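Local coordinates for peptidyl tryptophan dihydroxylase (Pseudomonas putida, PDB 7CTQ), which probably uses FAD to dihydroxylate a peptidyl tryptophan, a step essential for building the cysteine tryptophylquinone cofactor of quinohemoprotein amine dehydrogenase, at residues L88-R91 against Q92-D95; A220-A223 against L224-E227; W257-V260 against G261-M265; L293-P296 against E297-G300. One frame throughout, in Å; residues are numbered along the deposited sequence. Where two conformers were deposited one is given.

Contact 1 (L88-R91 against Q92-D95). With FAD (flavin-adenine dinucleotide), chain C.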
loop_
_atom_site.group_PDB
_atom_site.type_symbol
_atom_site.label_atom_id
_atom_site.label_comp_id
_atom_site.label_asym_id
_atom_site.label_seq_id
_atom_site.Cartn_x
_atom_site.Cartn_y
_atom_site.Cartn_z
ATOM N N LEU A 88 12.515 10.064 -8.330
ATOM C CA LEU A 88 12.556 8.697 -8.817
ATOM C C LEU A 88 13.245 7.854 -7.765
ATOM O O LEU A 88 14.216 8.294 -7.147
ATOM C CB LEU A 88 13.301 8.574 -10.159
ATOM C CG LEU A 88 13.202 9.712 -11.178
ATOM C CD1 LEU A 88 14.020 9.375 -12.419
ATOM C CD2 LEU A 88 11.759 10.034 -11.554
ATOM N N LEU A 89 12.735 6.650 -7.545
ATOM C CA LEU A 89 13.286 5.760 -6.534
ATOM C C LEU A 89 13.834 4.525 -7.226
ATOM O O LEU A 89 13.092 3.820 -7.915
ATOM C CB LEU A 89 12.234 5.367 -5.499
ATOM C CG LEU A 89 12.833 4.445 -4.442
ATOM C CD1 LEU A 89 13.665 5.241 -3.444
ATOM C CD2 LEU A 89 11.752 3.651 -3.749
ATOM N N ASP A 90 15.119 4.256 -7.042
ATOM C CA ASP A 90 15.722 3.076 -7.642
ATOM C C ASP A 90 15.620 1.946 -6.623
ATOM O O ASP A 90 16.330 1.938 -5.611
ATOM C CB ASP A 90 17.157 3.360 -8.079
ATOM C CG ASP A 90 17.998 2.104 -8.169
ATOM O OD1 ASP A 90 17.478 1.050 -8.591
ATOM O OD2 ASP A 90 19.183 2.170 -7.826
ATOM N N ARG A 91 14.712 1.002 -6.893
ATOM C CA ARG A 91 14.432 -0.083 -5.963
ATOM C C ARG A 91 15.643 -0.966 -5.717
ATOM O O ARG A 91 15.722 -1.607 -4.662
ATOM C CB ARG A 91 13.265 -0.923 -6.484
ATOM C CG ARG A 91 11.948 -0.162 -6.523
ATOM C CD ARG A 91 11.607 0.376 -5.145
ATOM N NE ARG A 91 11.570 -0.688 -4.147
ATOM C CZ ARG A 91 10.458 -1.312 -3.769
ATOM N NH1 ARG A 91 9.295 -0.966 -4.304
ATOM N NH2 ARG A 91 10.507 -2.276 -2.856
ATOM N N GLN A 92 16.585 -1.019 -6.662
ATOM C CA GLN A 92 17.846 -1.713 -6.416
ATOM C C GLN A 92 18.580 -1.090 -5.234
ATOM O O GLN A 92 18.874 -1.767 -4.239
ATOM C CB GLN A 92 18.720 -1.684 -7.671
ATOM C CG GLN A 92 17.991 -1.995 -8.971
ATOM C CD GLN A 92 18.807 -1.616 -10.200
ATOM O OE1 GLN A 92 18.430 -0.719 -10.958
ATOM N NE2 GLN A 92 19.932 -2.295 -10.396
ATOM N N ARG A 93 18.887 0.212 -5.330
ATOM C CA ARG A 93 19.484 0.925 -4.203
ATOM C C ARG A 93 18.608 0.822 -2.965
ATOM O O ARG A 93 19.105 0.549 -1.866
ATOM C CB ARG A 93 19.713 2.399 -4.546
ATOM C CG ARG A 93 21.131 2.802 -4.966
ATOM C CD ARG A 93 21.523 2.044 -6.218
ATOM N NE ARG A 93 22.502 2.710 -7.067
ATOM C CZ ARG A 93 23.544 2.099 -7.619
ATOM N NH1 ARG A 93 23.753 0.805 -7.406
ATOM N NH2 ARG A 93 24.376 2.783 -8.388
ATOM N N PHE A 94 17.296 1.014 -3.132
ATOM C CA PHE A 94 16.380 1.108 -1.998
ATOM C C PHE A 94 16.392 -0.161 -1.151
ATOM O O PHE A 94 16.635 -0.114 0.060
ATOM C CB PHE A 94 14.972 1.403 -2.513
ATOM C CG PHE A 94 14.023 1.864 -1.454
ATOM C CD1 PHE A 94 14.268 3.025 -0.739
ATOM C CD2 PHE A 94 12.876 1.144 -1.178
ATOM C CE1 PHE A 94 13.385 3.457 0.234
ATOM C CE2 PHE A 94 11.989 1.570 -0.203
ATOM C CZ PHE A 94 12.244 2.726 0.501
ATOM N N ASP A 95 16.122 -1.311 -1.775
ATOM C CA ASP A 95 15.980 -2.548 -1.008
ATOM C C ASP A 95 17.301 -2.958 -0.370
ATOM O O ASP A 95 17.328 -3.412 0.780
ATOM C CB ASP A 95 15.437 -3.670 -1.896
ATOM C CG ASP A 95 14.219 -3.240 -2.703
ATOM O OD1 ASP A 95 13.465 -2.364 -2.223
ATOM O OD2 ASP A 95 14.019 -3.774 -3.816
HETATM P PA FAD C . 8.009 -5.508 -1.837
HETATM O O1A FAD C . 8.504 -4.118 -1.929
HETATM O O2A FAD C . 7.756 -6.148 -3.195
HETATM O O5B FAD C . 8.969 -6.324 -0.913
HETATM C C5B FAD C . 8.996 -7.764 -0.941
HETATM C C4B FAD C . 10.405 -8.173 -0.600
HETATM O O4B FAD C . 10.444 -9.602 -0.383
HETATM C C3B FAD C . 11.464 -7.865 -1.664
HETATM O O3B FAD C . 12.675 -7.440 -1.043
HETATM C C2B FAD C . 11.609 -9.203 -2.401
HETATM O O2B FAD C . 12.909 -9.404 -2.955
HETATM C C1B FAD C . 11.393 -10.185 -1.251
HETATM N N9A FAD C . 10.949 -11.526 -1.604
HETATM C C8A FAD C . 10.065 -11.915 -2.571
HETATM N N7A FAD C . 9.860 -13.208 -2.636
HETATM C C5A FAD C . 10.700 -13.708 -1.657
HETATM C C6A FAD C . 10.981 -15.019 -1.222
HETATM N N6A FAD C . 10.418 -16.111 -1.739
HETATM N N1A FAD C . 11.872 -15.179 -0.208
HETATM C C2A FAD C . 12.441 -14.092 0.318
HETATM N N3A FAD C . 12.252 -12.810 -0.018
HETATM C C4A FAD C . 11.367 -12.683 -1.011
HETATM N N1 FAD C . 4.910 2.237 -5.794
HETATM C C2 FAD C . 5.303 3.546 -5.754
HETATM O O2 FAD C . 5.394 4.165 -4.693
HETATM N N3 FAD C . 5.619 4.202 -6.926
HETATM C C4 FAD C . 5.586 3.660 -8.195
HETATM O O4 FAD C . 5.904 4.341 -9.167
HETATM C C4X FAD C . 5.167 2.272 -8.230
HETATM N N5 FAD C . 5.100 1.681 -9.394
HETATM C C5X FAD C . 4.698 0.356 -9.429
HETATM C C6 FAD C . 4.613 -0.289 -10.664
HETATM C C7 FAD C . 4.199 -1.614 -10.754
HETATM C C7M FAD C . 4.122 -2.279 -12.103
HETATM C C8 FAD C . 3.858 -2.313 -9.585
HETATM C C8M FAD C . 3.415 -3.751 -9.646
HETATM C C9 FAD C . 3.946 -1.676 -8.352
HETATM C C9A FAD C . 4.355 -0.351 -8.267
HETATM N N10 FAD C . 4.459 0.319 -7.030
HETATM C C10 FAD C . 4.847 1.642 -6.976
HETATM C "C1'" FAD C . 4.070 -0.357 -5.790
HETATM C "C2'" FAD C . 5.238 -0.786 -4.917
HETATM O "O2'" FAD C . 6.206 -1.522 -5.666
HETATM C "C3'" FAD C . 4.691 -1.654 -3.787
HETATM O "O3'" FAD C . 3.560 -0.986 -3.239
HETATM C "C4'" FAD C . 5.661 -1.954 -2.649
HETATM O "O4'" FAD C . 6.968 -2.259 -3.146
HETATM C "C5'" FAD C . 5.150 -3.087 -1.792
HETATM O "O5'" FAD C . 5.988 -3.197 -0.632
HETATM P P FAD C . 6.171 -4.561 0.099
HETATM O O1P FAD C . 4.777 -5.007 0.566
HETATM O O2P FAD C . 7.227 -4.462 1.143
HETATM O O3P FAD C . 6.623 -5.540 -1.065
#

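Contact 2 (A220-A223 against L224-E227)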
loop_
_atom_site.group_PDB
_atom_site.type_symbol
_atom_site.label_atom_id
_atom_site.label_comp_id
_atom_site.label_asym_id
_atom_site.label_seq_id
_atom_site.Cartn_x
_atom_site.Cartn_y
_atom_site.Cartn_z
ATOM N N ALA A 220 8.204 2.347 -30.064
ATOM C CA ALA A 220 8.480 3.011 -31.335
ATOM C C ALA A 220 7.372 3.971 -31.743
ATOM O O ALA A 220 7.616 4.884 -32.538
ATOM C CB ALA A 220 8.687 1.969 -32.436
ATOM N N ASP A 221 6.164 3.792 -31.223
ATOM C CA ASP A 221 5.047 4.627 -31.617
ATOM C C ASP A 221 4.908 5.875 -30.757
ATOM O O ASP A 221 4.025 6.696 -31.024
ATOM C CB ASP A 221 3.743 3.816 -31.572
ATOM C CG ASP A 221 3.665 2.754 -32.675
ATOM O OD1 ASP A 221 4.602 2.660 -33.510
ATOM O OD2 ASP A 221 2.660 2.002 -32.697
ATOM N N SER A 222 5.758 6.059 -29.756
ATOM C CA SER A 222 5.582 7.125 -28.777
ATOM C C SER A 222 6.557 8.266 -29.038
ATOM O O SER A 222 7.776 8.074 -28.949
ATOM C CB SER A 222 5.770 6.593 -27.356
ATOM O OG SER A 222 5.801 7.668 -26.429
ATOM N N ALA A 223 6.019 9.460 -29.333
ATOM C CA ALA A 223 6.871 10.642 -29.481
ATOM C C ALA A 223 7.557 11.001 -28.170
ATOM O O ALA A 223 8.664 11.554 -28.174
ATOM C CB ALA A 223 6.054 11.831 -29.994
ATOM N N LEU A 224 6.918 10.685 -27.042
ATOM C CA LEU A 224 7.537 10.905 -25.741
ATOM C C LEU A 224 8.779 10.039 -25.568
ATOM O O LEU A 224 9.815 10.521 -25.097
ATOM C CB LEU A 224 6.519 10.614 -24.635
ATOM C CG LEU A 224 6.459 11.520 -23.411
ATOM C CD1 LEU A 224 6.773 12.970 -23.770
ATOM C CD2 LEU A 224 5.075 11.413 -22.805
ATOM N N VAL A 225 8.693 8.758 -25.939
ATOM C CA VAL A 225 9.866 7.883 -25.879
ATOM C C VAL A 225 11.009 8.465 -26.713
ATOM O O VAL A 225 12.174 8.472 -26.286
ATOM C CB VAL A 225 9.489 6.458 -26.341
ATOM C CG1 VAL A 225 10.729 5.637 -26.625
ATOM C CG2 VAL A 225 8.633 5.755 -25.288
ATOM N N THR A 226 10.690 8.994 -27.898
ATOM C CA THR A 226 11.725 9.528 -28.788
ATOM C C THR A 226 12.435 10.716 -28.152
ATOM O O THR A 226 13.672 10.770 -28.111
ATOM C CB THR A 226 11.108 9.926 -30.134
ATOM O OG1 THR A 226 10.580 8.767 -30.791
ATOM C CG2 THR A 226 12.153 10.558 -31.035
ATOM N N GLU A 227 11.658 11.676 -27.640
ATOM C CA GLU A 227 12.229 12.855 -26.997
ATOM C C GLU A 227 13.108 12.471 -25.818
ATOM O O GLU A 227 14.272 12.876 -25.736
ATOM C CB GLU A 227 11.108 13.789 -26.540
ATOM C CG GLU A 227 11.591 15.159 -26.090
ATOM C CD GLU A 227 10.517 16.229 -26.185
ATOM O OE1 GLU A 227 10.867 17.411 -26.404
ATOM O OE2 GLU A 227 9.322 15.889 -26.030
HETATM O O HOH W 1 10.179 6.067 -30.016
#

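Contact 3 (W257-V260 against G261-M265). With FAD (flavin-adenine dinucleotide), chain C.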
loop_
_atom_site.group_PDB
_atom_site.type_symbol
_atom_site.label_atom_id
_atom_site.label_comp_id
_atom_site.label_asym_id
_atom_site.label_seq_id
_atom_site.Cartn_x
_atom_site.Cartn_y
_atom_site.Cartn_z
ATOM N N TRP A 257 0.213 -15.334 12.734
ATOM C CA TRP A 257 0.790 -14.793 11.513
ATOM C C TRP A 257 -0.005 -13.575 11.073
ATOM O O TRP A 257 -1.141 -13.353 11.502
ATOM C CB TRP A 257 0.852 -15.837 10.390
ATOM C CG TRP A 257 -0.477 -16.338 9.904
ATOM C CD1 TRP A 257 -1.175 -17.408 10.388
ATOM C CD2 TRP A 257 -1.260 -15.804 8.824
ATOM N NE1 TRP A 257 -2.345 -17.567 9.680
ATOM C CE2 TRP A 257 -2.422 -16.593 8.718
ATOM C CE3 TRP A 257 -1.095 -14.732 7.946
ATOM C CZ2 TRP A 257 -3.410 -16.345 7.771
ATOM C CZ3 TRP A 257 -2.082 -14.484 7.004
ATOM C CH2 TRP A 257 -3.225 -15.287 6.927
ATOM N N ILE A 258 0.609 -12.799 10.198
ATOM C CA ILE A 258 -0.036 -11.610 9.660
ATOM C C ILE A 258 0.576 -11.335 8.299
ATOM O O ILE A 258 1.766 -11.574 8.080
ATOM C CB ILE A 258 0.104 -10.412 10.633
ATOM C CG1 ILE A 258 -0.893 -9.306 10.280
ATOM C CG2 ILE A 258 1.547 -9.842 10.669
ATOM C CD1 ILE A 258 -0.846 -8.164 11.259
ATOM N N ARG A 259 -0.254 -10.880 7.368
ATOM C CA ARG A 259 0.216 -10.338 6.106
ATOM C C ARG A 259 0.211 -8.814 6.153
ATOM O O ARG A 259 -0.731 -8.197 6.665
ATOM C CB ARG A 259 -0.650 -10.830 4.940
ATOM C CG ARG A 259 -0.243 -12.201 4.418
ATOM C CD ARG A 259 -1.347 -12.868 3.632
ATOM N NE ARG A 259 -1.202 -12.643 2.199
ATOM C CZ ARG A 259 -0.814 -13.572 1.334
ATOM N NH1 ARG A 259 -0.525 -14.793 1.751
ATOM N NH2 ARG A 259 -0.723 -13.277 0.047
ATOM N N VAL A 260 1.262 -8.210 5.594
ATOM C CA VAL A 260 1.384 -6.762 5.504
ATOM C C VAL A 260 1.800 -6.389 4.094
ATOM O O VAL A 260 2.310 -7.211 3.328
ATOM C CB VAL A 260 2.380 -6.173 6.526
ATOM C CG1 VAL A 260 1.877 -6.397 7.938
ATOM C CG2 VAL A 260 3.780 -6.774 6.337
ATOM N N GLY A 261 1.555 -5.126 3.751
ATOM C CA GLY A 261 1.989 -4.646 2.452
ATOM C C GLY A 261 1.195 -5.240 1.301
ATOM O O GLY A 261 0.010 -5.574 1.425
ATOM N N ASP A 262 1.876 -5.363 0.153
ATOM C CA ASP A 262 1.271 -5.931 -1.053
ATOM C C ASP A 262 0.729 -7.338 -0.819
ATOM O O ASP A 262 -0.232 -7.755 -1.480
ATOM C CB ASP A 262 2.302 -5.964 -2.188
ATOM C CG ASP A 262 2.365 -4.669 -2.977
ATOM O OD1 ASP A 262 1.720 -3.681 -2.561
ATOM O OD2 ASP A 262 3.069 -4.644 -4.020
ATOM N N ALA A 263 1.350 -8.095 0.087
ATOM C CA ALA A 263 0.810 -9.394 0.456
ATOM C C ALA A 263 -0.575 -9.285 1.075
ATOM O O ALA A 263 -1.328 -10.265 1.060
ATOM C CB ALA A 263 1.736 -10.093 1.437
ATOM N N ALA A 264 -0.919 -8.129 1.643
ATOM C CA ALA A 264 -2.244 -7.953 2.226
ATOM C C ALA A 264 -3.201 -7.313 1.231
ATOM O O ALA A 264 -4.324 -7.798 1.038
ATOM C CB ALA A 264 -2.156 -7.113 3.507
ATOM N N MET A 265 -2.762 -6.234 0.597
ATOM C CA MET A 265 -3.568 -5.493 -0.356
ATOM C C MET A 265 -2.659 -4.685 -1.265
ATOM O O MET A 265 -1.653 -4.123 -0.827
ATOM C CB MET A 265 -4.547 -4.547 0.351
ATOM C CG MET A 265 -3.919 -3.700 1.456
ATOM S SD MET A 265 -3.725 -1.939 1.105
ATOM C CE MET A 265 -4.164 -1.856 -0.613
HETATM P PA FAD C . 8.009 -5.508 -1.837
HETATM O O1A FAD C . 8.504 -4.118 -1.929
HETATM O O2A FAD C . 7.756 -6.148 -3.195
HETATM O O5B FAD C . 8.969 -6.324 -0.913
HETATM C C5B FAD C . 8.996 -7.764 -0.941
HETATM C C4B FAD C . 10.405 -8.173 -0.600
HETATM O O4B FAD C . 10.444 -9.602 -0.383
HETATM C C3B FAD C . 11.464 -7.865 -1.664
HETATM O O3B FAD C . 12.675 -7.440 -1.043
HETATM C C2B FAD C . 11.609 -9.203 -2.401
HETATM O O2B FAD C . 12.909 -9.404 -2.955
HETATM C C1B FAD C . 11.393 -10.185 -1.251
HETATM N N9A FAD C . 10.949 -11.526 -1.604
HETATM C C8A FAD C . 10.065 -11.915 -2.571
HETATM N N7A FAD C . 9.860 -13.208 -2.636
HETATM C C5A FAD C . 10.700 -13.708 -1.657
HETATM C C6A FAD C . 10.981 -15.019 -1.222
HETATM N N6A FAD C . 10.418 -16.111 -1.739
HETATM N N1A FAD C . 11.872 -15.179 -0.208
HETATM C C2A FAD C . 12.441 -14.092 0.318
HETATM N N3A FAD C . 12.252 -12.810 -0.018
HETATM C C4A FAD C . 11.367 -12.683 -1.011
HETATM N N1 FAD C . 4.910 2.237 -5.794
HETATM C C2 FAD C . 5.303 3.546 -5.754
HETATM O O2 FAD C . 5.394 4.165 -4.693
HETATM N N3 FAD C . 5.619 4.202 -6.926
HETATM C C4 FAD C . 5.586 3.660 -8.195
HETATM O O4 FAD C . 5.904 4.341 -9.167
HETATM C C4X FAD C . 5.167 2.272 -8.230
HETATM N N5 FAD C . 5.100 1.681 -9.394
HETATM C C5X FAD C . 4.698 0.356 -9.429
HETATM C C6 FAD C . 4.613 -0.289 -10.664
HETATM C C7 FAD C . 4.199 -1.614 -10.754
HETATM C C7M FAD C . 4.122 -2.279 -12.103
HETATM C C8 FAD C . 3.858 -2.313 -9.585
HETATM C C8M FAD C . 3.415 -3.751 -9.646
HETATM C C9 FAD C . 3.946 -1.676 -8.352
HETATM C C9A FAD C . 4.355 -0.351 -8.267
HETATM N N10 FAD C . 4.459 0.319 -7.030
HETATM C C10 FAD C . 4.847 1.642 -6.976
HETATM C "C1'" FAD C . 4.070 -0.357 -5.790
HETATM C "C2'" FAD C . 5.238 -0.786 -4.917
HETATM O "O2'" FAD C . 6.206 -1.522 -5.666
HETATM C "C3'" FAD C . 4.691 -1.654 -3.787
HETATM O "O3'" FAD C . 3.560 -0.986 -3.239
HETATM C "C4'" FAD C . 5.661 -1.954 -2.649
HETATM O "O4'" FAD C . 6.968 -2.259 -3.146
HETATM C "C5'" FAD C . 5.150 -3.087 -1.792
HETATM O "O5'" FAD C . 5.988 -3.197 -0.632
HETATM P P FAD C . 6.171 -4.561 0.099
HETATM O O1P FAD C . 4.777 -5.007 0.566
HETATM O O2P FAD C . 7.227 -4.462 1.143
HETATM O O3P FAD C . 6.623 -5.540 -1.065
HETATM O O HOH W 2 4.114 -7.454 1.469
#

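Contact 4 (L293-P296 against E297-G300)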
loop_
_atom_site.group_PDB
_atom_site.type_symbol
_atom_site.label_atom_id
_atom_site.label_comp_id
_atom_site.label_asym_id
_atom_site.label_seq_id
_atom_site.Cartn_x
_atom_site.Cartn_y
_atom_site.Cartn_z
ATOM N N LEU A 293 0.356 -11.682 20.771
ATOM C CA LEU A 293 1.395 -12.279 21.608
ATOM C C LEU A 293 1.177 -12.051 23.100
ATOM O O LEU A 293 1.374 -12.981 23.889
ATOM C CB LEU A 293 2.764 -11.738 21.196
ATOM C CG LEU A 293 3.163 -12.118 19.768
ATOM C CD1 LEU A 293 4.432 -11.417 19.339
ATOM C CD2 LEU A 293 3.314 -13.624 19.637
ATOM N N ARG A 294 0.770 -10.845 23.504
ATOM C CA ARG A 294 0.564 -10.495 24.908
ATOM C C ARG A 294 -0.826 -10.834 25.433
ATOM O O ARG A 294 -0.966 -11.158 26.618
ATOM C CB ARG A 294 0.810 -8.997 25.133
ATOM C CG ARG A 294 2.235 -8.536 24.878
ATOM C CD ARG A 294 3.261 -9.486 25.480
ATOM N NE ARG A 294 4.559 -8.829 25.556
ATOM C CZ ARG A 294 5.725 -9.429 25.344
ATOM N NH1 ARG A 294 5.767 -10.723 25.046
ATOM N NH2 ARG A 294 6.853 -8.728 25.431
ATOM N N ARG A 295 -1.870 -10.734 24.615
ATOM C CA ARG A 295 -3.216 -11.133 25.031
ATOM C C ARG A 295 -3.842 -12.010 23.942
ATOM O O ARG A 295 -4.822 -11.630 23.287
ATOM C CB ARG A 295 -4.059 -9.901 25.385
ATOM C CG ARG A 295 -3.536 -9.158 26.668
ATOM C CD ARG A 295 -4.621 -8.347 27.438
ATOM N NE ARG A 295 -5.693 -9.195 27.941
ATOM C CZ ARG A 295 -6.828 -8.759 28.487
ATOM N NH1 ARG A 295 -7.081 -7.460 28.608
ATOM N NH2 ARG A 295 -7.730 -9.632 28.904
ATOM N N PRO A 296 -3.292 -13.216 23.735
ATOM C CA PRO A 296 -3.810 -14.087 22.665
ATOM C C PRO A 296 -5.287 -14.425 22.823
ATOM O O PRO A 296 -5.942 -14.733 21.818
ATOM C CB PRO A 296 -2.921 -15.340 22.765
ATOM C CG PRO A 296 -2.513 -15.371 24.215
ATOM C CD PRO A 296 -2.289 -13.903 24.566
ATOM N N GLU A 297 -5.837 -14.346 24.043
ATOM C CA GLU A 297 -7.277 -14.501 24.254
ATOM C C GLU A 297 -8.091 -13.487 23.448
ATOM O O GLU A 297 -9.294 -13.693 23.241
ATOM C CB GLU A 297 -7.605 -14.394 25.759
ATOM C CG GLU A 297 -7.384 -13.011 26.414
ATOM C CD GLU A 297 -5.971 -12.823 26.968
ATOM O OE1 GLU A 297 -5.039 -13.496 26.474
ATOM O OE2 GLU A 297 -5.783 -12.009 27.904
ATOM N N ARG A 298 -7.452 -12.414 22.973
ATOM C CA ARG A 298 -8.101 -11.372 22.185
ATOM C C ARG A 298 -7.738 -11.448 20.704
ATOM O O ARG A 298 -7.860 -10.449 19.989
ATOM C CB ARG A 298 -7.750 -9.997 22.758
ATOM C CG ARG A 298 -7.860 -9.938 24.274
ATOM C CD ARG A 298 -8.020 -8.517 24.789
ATOM N NE ARG A 298 -9.408 -8.192 25.127
ATOM C CZ ARG A 298 -9.768 -7.166 25.892
ATOM N NH1 ARG A 298 -11.050 -6.938 26.140
ATOM N NH2 ARG A 298 -8.845 -6.372 26.417
ATOM N N ALA A 299 -7.307 -12.619 20.227
ATOM C CA ALA A 299 -6.930 -12.763 18.825
ATOM C C ALA A 299 -8.101 -12.472 17.880
ATOM O O ALA A 299 -7.904 -11.935 16.783
ATOM C CB ALA A 299 -6.392 -14.174 18.574
ATOM N N GLY A 300 -9.318 -12.875 18.254
ATOM C CA GLY A 300 -10.456 -12.578 17.398
ATOM C C GLY A 300 -10.584 -11.089 17.131
ATOM O O GLY A 300 -10.713 -10.657 15.979
#

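Contact 1 (L88-R91 against Q92-D95)
Asp-95 OD1 is gripped twice by Arg-91, whose NE lies 3.2 Å and whose NH2 lies 3.0 Å from it. The arginine presents its side edge, with OD1 in the guanidinium plane; both nitrogens meet the syn side of the carboxylate, one from each face, because the two planes stand 85° apart. Bends at chi2 and chi3 curl the Arg-91 chain so that NE and NH2 face Asp-95 OD1 while NH1 and NH2 reach the cofactor: NH2 donates to FAD O1A at 2.9 Å and NH1 to FAD O4' at 2.9 Å, the latter nearly straight (169°). Glu-44 forms a further salt bridge with NH1. At the other side of the turn Asp-90 caps helix 91-104, OD1 accepting from Gln-92 N at 3.0 Å from above the carboxylate plane, while its carbonyl O takes Phe-94 N at 2.8 Å. Leu-89 sets CD2 over one face of the Phe-94 ring, a CH-pi contact 3.8 Å from the centroid, and CD1 touches the ring at CD1. The ring stands almost perpendicular to the Arg-91 guanidinium alongside it. The carboxylates of Asp-95 and Glu-44 probably balance part of the Arg-91 charge and restrain its rotation, so that one guanidinium serves both the ribityl O4' and the pyrophosphate of FAD.

Contact 2 (A220-A223 against L224-E227)
Ser-222 OG accepts from Val-225 N at 3.1 Å, with an N-H...O angle of 165°, and so caps the first turn of helix 223-228. The hydroxyl is swung away from its own backbone nitrogen (chi1 171°), which brings it within reach of Val-225 N. Glu-177 on strand 173-179 hydrogen-bonds to the same OG, tying the cap to the neighbouring sheet. The main chain continues the turn: Thr-226 N binds Ser-222 O at 3.2 Å, and Glu-227 N binds Ala-223 O at 3.0 Å. A water lies 2.8 Å from Thr-226 OG1 and gives a weak bond to Ser-222 O, so that this carbonyl has a solvent partner besides the helical amide. Packing begins next to the cap, where Val-225 CG2 rests 3.6 Å from Ser-222 CB and as close to OG. Leu-224 CB also approaches Ser-222 OG, at 3.5 Å, while its side chain packs on Gln-73, His-75, Ala-175 and Met-186 of the sheet. Val-225 also reaches Met-186. Serine directly before a helix, its hydroxyl bound to the amide three residues on, is a classical N-cap; here it starts the short helix that follows helix 208-220 and lies against the sheet.

Contact 3 (W257-V260 against G261-M265)
Arg-259 leaves strand 257-259 toward the turn that follows, and its side chain runs past the carbonyl of Ala-263 and turns in to it. CB and CG each pass 4.0 Å from Ala-263 O, and CD comes a little nearer. The bend at chi3 (96°) then turns the guanidinium so that NE donates to Ala-263 O at 2.6 Å, a short, fairly straight bond (164°). The oxygen lies in the guanidinium plane, but the donor stands well above the carbonyl plane, 42° out of it. NH2 adds a weak second bond to the same oxygen and another weak one to Pro-147 O. The Ala-264 methyl CB packs 3.6 Å from Arg-259 O, which is also hydrogen-bonded to His-306 NE2 of helix 299-327. Within the turn, Gly-261 O takes the amides of both Ala-264 and Met-265. Gly-261, with positive phi and no side chain, lets its CA come to 3.4 Å from FAD O1P. The next amide, Asp-262 N, donates to FAD O1P at 3.0 Å. A water gives one proton to this phosphate oxygen at 2.7 Å and the other to Val-260 O, while accepting from Ala-263 N. Strand, glycine-aspartate turn and a backbone amide on the FAD pyrophosphate are consistent with the GD motif of flavoprotein monooxygenases with a Rossmann-type FAD domain.

Contact 4 (L293-P296 against E297-G300)
Charge pairing dominates at Arg-295 and Glu-297: NE of the arginine lies 2.8 Å from Glu-297 OE2, and NH2 lies 3.2 Å from the same oxygen. Both nitrogens offer their hydrogens along one edge of the guanidinium, with OE2 in its plane. NE comes from above the carboxylate plane, whereas NH2 meets the anti lone pair; the two flat groups are 58° apart. Glu-297 gets there by folding back over the turn, with chi1 at 67° and chi2 at -89°. Arg-298 has two conformers, so its side-chain contacts are less certain. In the one given, it runs alongside Arg-295, bringing the like-charged NH2 to 3.0 Å from Arg-295 NH1 and CD 3.8 Å above the centre of the Arg-295 guanidinium; a salt bridge from its NH1 to Asp-372, with Glu-297 on Arg-295, would probably offset the repulsion. In packing, Glu-297 OE1 comes to 3.4 Å from Pro-296 CD. Backbone bonds close the turn: Arg-298 N binds Arg-295 O at 2.8 Å, and Ala-299 N binds Pro-296 O at 3.0 Å. Successive i to i+3 bonds of this kind mark a short 3-10 turn, here the surface corner between helix 285-294 and the long helix 299-327.

Contacts 1 and 3 share FAD: their centres lie 21 Å apart and their nearest atoms about 7 Å, and they hold different phosphates of the pyrophosphate, a guanidinium on one and a backbone amide on the other. Ala-16, Glu-44, Gly-45, Ile-275 and Ser-278 add further hydrogen bonds to the cofactor. Contact 4 lies about 8 Å from contact 3 between nearest atoms; it leads into helix 299-327, whose His-306 and Ile-310 lie against the strand and turn of 257-265. Contact 2 is remote from the phosphate sites, 25 Å from contact 1, 38 Å from contact 3 and 56 Å from contact 4 between centres, with contacts 2 and 4 on opposite sides of the chain's centre.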